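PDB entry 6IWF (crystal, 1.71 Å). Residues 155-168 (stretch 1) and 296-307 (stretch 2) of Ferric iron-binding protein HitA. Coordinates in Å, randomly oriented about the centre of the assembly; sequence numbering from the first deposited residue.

Stretch 1 (155-168) GQEEAEDWLTGLKA
Stretch 2 296-307: SEALSLERDVGL

Residues 156-168 of HitA form a regular α-helix that continues beyond the stretch, with phi/psi values close to -65°/-40° throughout. Gly155 precedes it at the N-cap position, with phi/psi of 97°/162°, and its carbonyl O accepts the first i+4 bond, from Ala159 N at 3.0 Å. The second stretch is helical from Ser296 to about Val305. The two helices run in the same general direction, their axes inclined at 44° (signed crossing angle -44°) and 10.2 Å apart at closest approach. The CA register steps along both helices by about one turn: Gln156 lies 8.7 Å from Glu297, Glu160 6.9 Å from Leu301, and Thr164 6.4 Å from Val305, before Lys167 meets Leu307 at 7.0 Å. The helices therefore converge from their N-terminal ends toward Thr164 and Val305.

The second helix ends in a Schellman motif. Gly306 takes phi/psi of 86°/25°, a conformation suited to glycine because a CB would be jammed against the preceding carbonyl O; Leu307 N then bonds back to Glu302 O at 2.9 Å.

Leu301 (chi1 t, chi2 p) is the central knob, pointing toward the first helix and seated among Gln156, Ala159, Glu160 and Leu163. Its CD2 lies 4.0 Å from Ala159 CB, where the small alanine lets the leucine approach the backbone, while its CD1 is 3.9 Å from Glu160 CG, the aliphatic part of an otherwise charged side chain. Leu163, also t,p, extends the apolar seam: its CD2 packs 3.9 Å from Leu301 CG and 4.3 Å from Val305 CG2, and its CD1 reaches Leu307 CD1 at 3.6 Å. Val305 (chi1 t) also brings CG1 to 3.8 Å from Leu163 O. Together the two stretches bury 586 Å².

Polar groups lie toward the ends of this seam. Lys167 (chi1-chi4 t, p, t, m) folds over the end of the second helix and donates from NZ to Val305 O at 2.9 Å, pairing its ammonium group with a carbonyl at the helix terminus. Its methylenes add apolar contact, with CD 3.7 Å from Leu307 CD2, Leu307 being m,t. Near the N-terminal ends, Glu297 (t,t) extends toward Gln156 (t,p), and Glu297 OE1 lies 2.6 Å from the atom modelled as Gln156 OE1; the glutamine amide is probably turned over. Within the first helix, Thr164 (chi1 m) returns its hydroxyl to the backbone, OG1 donating to Glu160 O at 2.8 Å.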

# COMPACT_ATOMS: atom_id res chain seq x y z
N GLY A 155 5.98 20.72 -3.53
CA GLY A 155 7.21 21.08 -4.19
C GLY A 155 8.43 20.53 -3.46
O GLY A 155 8.38 20.19 -2.28
N GLN A 156 9.55 20.49 -4.19
CA GLN A 156 10.75 19.83 -3.68
C GLN A 156 11.31 20.54 -2.46
O GLN A 156 11.74 19.89 -1.50
CB GLN A 156 11.80 19.75 -4.80
CG GLN A 156 13.15 19.24 -4.33
CD GLN A 156 13.17 17.73 -4.13
OE1 GLN A 156 12.32 17.01 -4.65
NE2 GLN A 156 14.15 17.25 -3.38
N GLU A 157 11.29 21.88 -2.45
CA GLU A 157 11.93 22.60 -1.36
C GLU A 157 11.14 22.46 -0.07
O GLU A 157 11.72 22.23 1.00
CB GLU A 157 12.10 24.07 -1.74
CG GLU A 157 12.80 24.26 -3.08
CD GLU A 157 11.84 24.47 -4.25
OE1 GLU A 157 10.89 23.66 -4.45
OE2 GLU A 157 12.05 25.46 -4.98
N GLU A 158 9.81 22.58 -0.14
CA GLU A 158 9.00 22.38 1.05
C GLU A 158 9.10 20.94 1.54
O GLU A 158 9.12 20.69 2.75
CB GLU A 158 7.55 22.75 0.75
N ALA A 159 9.17 19.98 0.60
CA ALA A 159 9.29 18.58 1.00
C ALA A 159 10.61 18.33 1.72
O ALA A 159 10.65 17.62 2.72
CB ALA A 159 9.15 17.67 -0.23
N GLU A 160 11.69 18.93 1.22
CA GLU A 160 12.98 18.80 1.88
C GLU A 160 12.96 19.41 3.28
O GLU A 160 13.49 18.82 4.22
CB GLU A 160 14.06 19.46 1.01
CG GLU A 160 15.48 19.24 1.55
CD GLU A 160 16.53 19.80 0.62
OE1 GLU A 160 16.83 19.13 -0.39
OE2 GLU A 160 17.07 20.90 0.90
N ASP A 161 12.35 20.59 3.43
CA ASP A 161 12.26 21.22 4.75
C ASP A 161 11.43 20.36 5.69
O ASP A 161 11.79 20.19 6.87
CB ASP A 161 11.64 22.61 4.63
CG ASP A 161 12.57 23.63 4.00
OD1 ASP A 161 13.79 23.37 3.93
OD2 ASP A 161 12.07 24.71 3.60
N TRP A 162 10.32 19.82 5.19
CA TRP A 162 9.45 18.98 6.01
C TRP A 162 10.18 17.71 6.44
O TRP A 162 10.19 17.36 7.63
CB TRP A 162 8.17 18.67 5.23
CG TRP A 162 7.29 17.63 5.85
CD1 TRP A 162 6.41 17.81 6.90
CD2 TRP A 162 7.17 16.27 5.45
NE1 TRP A 162 5.77 16.62 7.17
CE2 TRP A 162 6.22 15.66 6.30
CE3 TRP A 162 7.79 15.50 4.46
CZ2 TRP A 162 5.88 14.31 6.18
CZ3 TRP A 162 7.44 14.16 4.34
CH2 TRP A 162 6.49 13.58 5.21
N LEU A 163 10.85 17.04 5.50
CA LEU A 163 11.53 15.80 5.84
C LEU A 163 12.72 16.05 6.74
O LEU A 163 13.05 15.21 7.59
CB LEU A 163 11.94 15.06 4.57
CG LEU A 163 12.20 13.56 4.75
CD1 LEU A 163 10.95 12.85 5.31
CD2 LEU A 163 12.67 12.92 3.43
N THR A 164 13.36 17.21 6.61
CA THR A 164 14.41 17.59 7.56
C THR A 164 13.86 17.69 8.97
O THR A 164 14.46 17.18 9.92
CB THR A 164 15.04 18.92 7.13
OG1 THR A 164 15.71 18.74 5.89
CG2 THR A 164 16.04 19.40 8.18
N GLY A 165 12.69 18.33 9.12
CA GLY A 165 12.05 18.37 10.42
C GLY A 165 11.71 16.98 10.95
O GLY A 165 11.89 16.71 12.14
N LEU A 166 11.21 16.09 10.08
CA LEU A 166 10.93 14.73 10.55
C LEU A 166 12.21 14.03 11.01
O LEU A 166 12.19 13.30 12.00
CB LEU A 166 10.22 13.93 9.47
CG LEU A 166 8.71 13.82 9.69
CD1 LEU A 166 8.03 15.18 9.62
CD2 LEU A 166 8.12 12.87 8.64
N LYS A 167 13.33 14.22 10.30
CA LYS A 167 14.60 13.65 10.76
C LYS A 167 15.00 14.21 12.12
O LYS A 167 15.51 13.48 12.99
CB LYS A 167 15.70 13.91 9.73
CG LYS A 167 17.12 13.53 10.20
CD LYS A 167 17.42 12.07 9.96
CE LYS A 167 18.90 11.74 10.16
NZ LYS A 167 19.82 12.61 9.37
N ALA A 168 14.76 15.51 12.34
CA ALA A 168 15.13 16.17 13.59
C ALA A 168 14.26 15.72 14.76
O ALA A 168 14.76 15.54 15.89
CB ALA A 168 15.02 17.69 13.44
N SER A 296 10.82 8.14 -7.61
CA SER A 296 12.28 8.23 -7.68
C SER A 296 12.82 9.47 -6.97
O SER A 296 13.84 9.41 -6.28
CB SER A 296 12.74 8.20 -9.13
OG SER A 296 12.45 6.94 -9.71
N GLU A 297 12.15 10.62 -7.16
CA GLU A 297 12.60 11.83 -6.49
C GLU A 297 12.45 11.70 -4.98
O GLU A 297 13.31 12.16 -4.22
CB GLU A 297 11.80 13.03 -7.02
CG GLU A 297 12.44 14.40 -6.81
CD GLU A 297 11.67 15.50 -7.54
OE1 GLU A 297 11.88 16.69 -7.22
OE2 GLU A 297 10.86 15.18 -8.43
N ALA A 298 11.37 11.07 -4.53
CA ALA A 298 11.19 10.82 -3.10
C ALA A 298 12.31 9.96 -2.54
O ALA A 298 12.82 10.23 -1.44
CB ALA A 298 9.83 10.16 -2.85
N LEU A 299 12.72 8.92 -3.27
CA LEU A 299 13.78 8.06 -2.77
C LEU A 299 15.08 8.84 -2.62
O LEU A 299 15.79 8.71 -1.61
CB LEU A 299 13.97 6.86 -3.69
CG LEU A 299 14.83 5.72 -3.13
CD1 LEU A 299 14.38 5.31 -1.72
CD2 LEU A 299 14.77 4.53 -4.09
N SER A 300 15.40 9.67 -3.62
CA SER A 300 16.62 10.47 -3.55
C SER A 300 16.59 11.43 -2.37
O SER A 300 17.62 11.65 -1.72
CB SER A 300 16.82 11.25 -4.85
OG SER A 300 17.17 10.38 -5.89
N LEU A 301 15.42 12.01 -2.09
CA LEU A 301 15.31 12.94 -0.98
C LEU A 301 15.49 12.24 0.35
O LEU A 301 16.18 12.74 1.25
CB LEU A 301 13.96 13.66 -1.04
CG LEU A 301 13.66 14.61 0.11
CD1 LEU A 301 14.76 15.66 0.21
CD2 LEU A 301 12.29 15.26 -0.10
N GLU A 302 14.87 11.07 0.51
CA GLU A 302 15.09 10.27 1.71
C GLU A 302 16.56 9.96 1.92
O GLU A 302 17.07 10.04 3.04
CB GLU A 302 14.31 8.96 1.61
CG GLU A 302 12.82 9.08 1.81
CD GLU A 302 12.14 7.70 1.79
OE1 GLU A 302 10.99 7.59 2.26
OE2 GLU A 302 12.77 6.73 1.31
N ARG A 303 17.26 9.61 0.84
CA ARG A 303 18.69 9.33 0.95
C ARG A 303 19.46 10.57 1.35
O ARG A 303 20.36 10.51 2.21
CB ARG A 303 19.21 8.78 -0.37
CG ARG A 303 18.86 7.33 -0.57
CD ARG A 303 19.90 6.39 0.05
NE ARG A 303 19.38 5.03 0.13
CZ ARG A 303 19.06 4.28 -0.93
NH1 ARG A 303 18.59 3.05 -0.75
NH2 ARG A 303 19.23 4.74 -2.17
N ASP A 304 19.12 11.72 0.76
CA ASP A 304 19.85 12.95 1.06
C ASP A 304 19.68 13.35 2.52
O ASP A 304 20.64 13.82 3.16
CB ASP A 304 19.40 14.07 0.13
CG ASP A 304 19.75 13.81 -1.33
OD1 ASP A 304 20.47 12.83 -1.62
OD2 ASP A 304 19.29 14.59 -2.20
N VAL A 305 18.48 13.16 3.08
CA VAL A 305 18.22 13.51 4.48
C VAL A 305 18.71 12.44 5.45
O VAL A 305 18.76 12.68 6.67
CB VAL A 305 16.71 13.80 4.61
CG1 VAL A 305 16.29 14.07 6.06
CG2 VAL A 305 16.37 15.00 3.75
N GLY A 306 19.10 11.27 4.96
CA GLY A 306 19.62 10.23 5.84
C GLY A 306 18.58 9.34 6.47
O GLY A 306 18.82 8.76 7.54
N LEU A 307 17.42 9.19 5.84
CA LEU A 307 16.33 8.40 6.39
C LEU A 307 16.21 7.04 5.70
O LEU A 307 15.49 6.17 6.19
CB LEU A 307 15.02 9.17 6.27
CG LEU A 307 14.83 10.30 7.28
CD1 LEU A 307 13.54 11.06 6.98
CD2 LEU A 307 14.83 9.77 8.71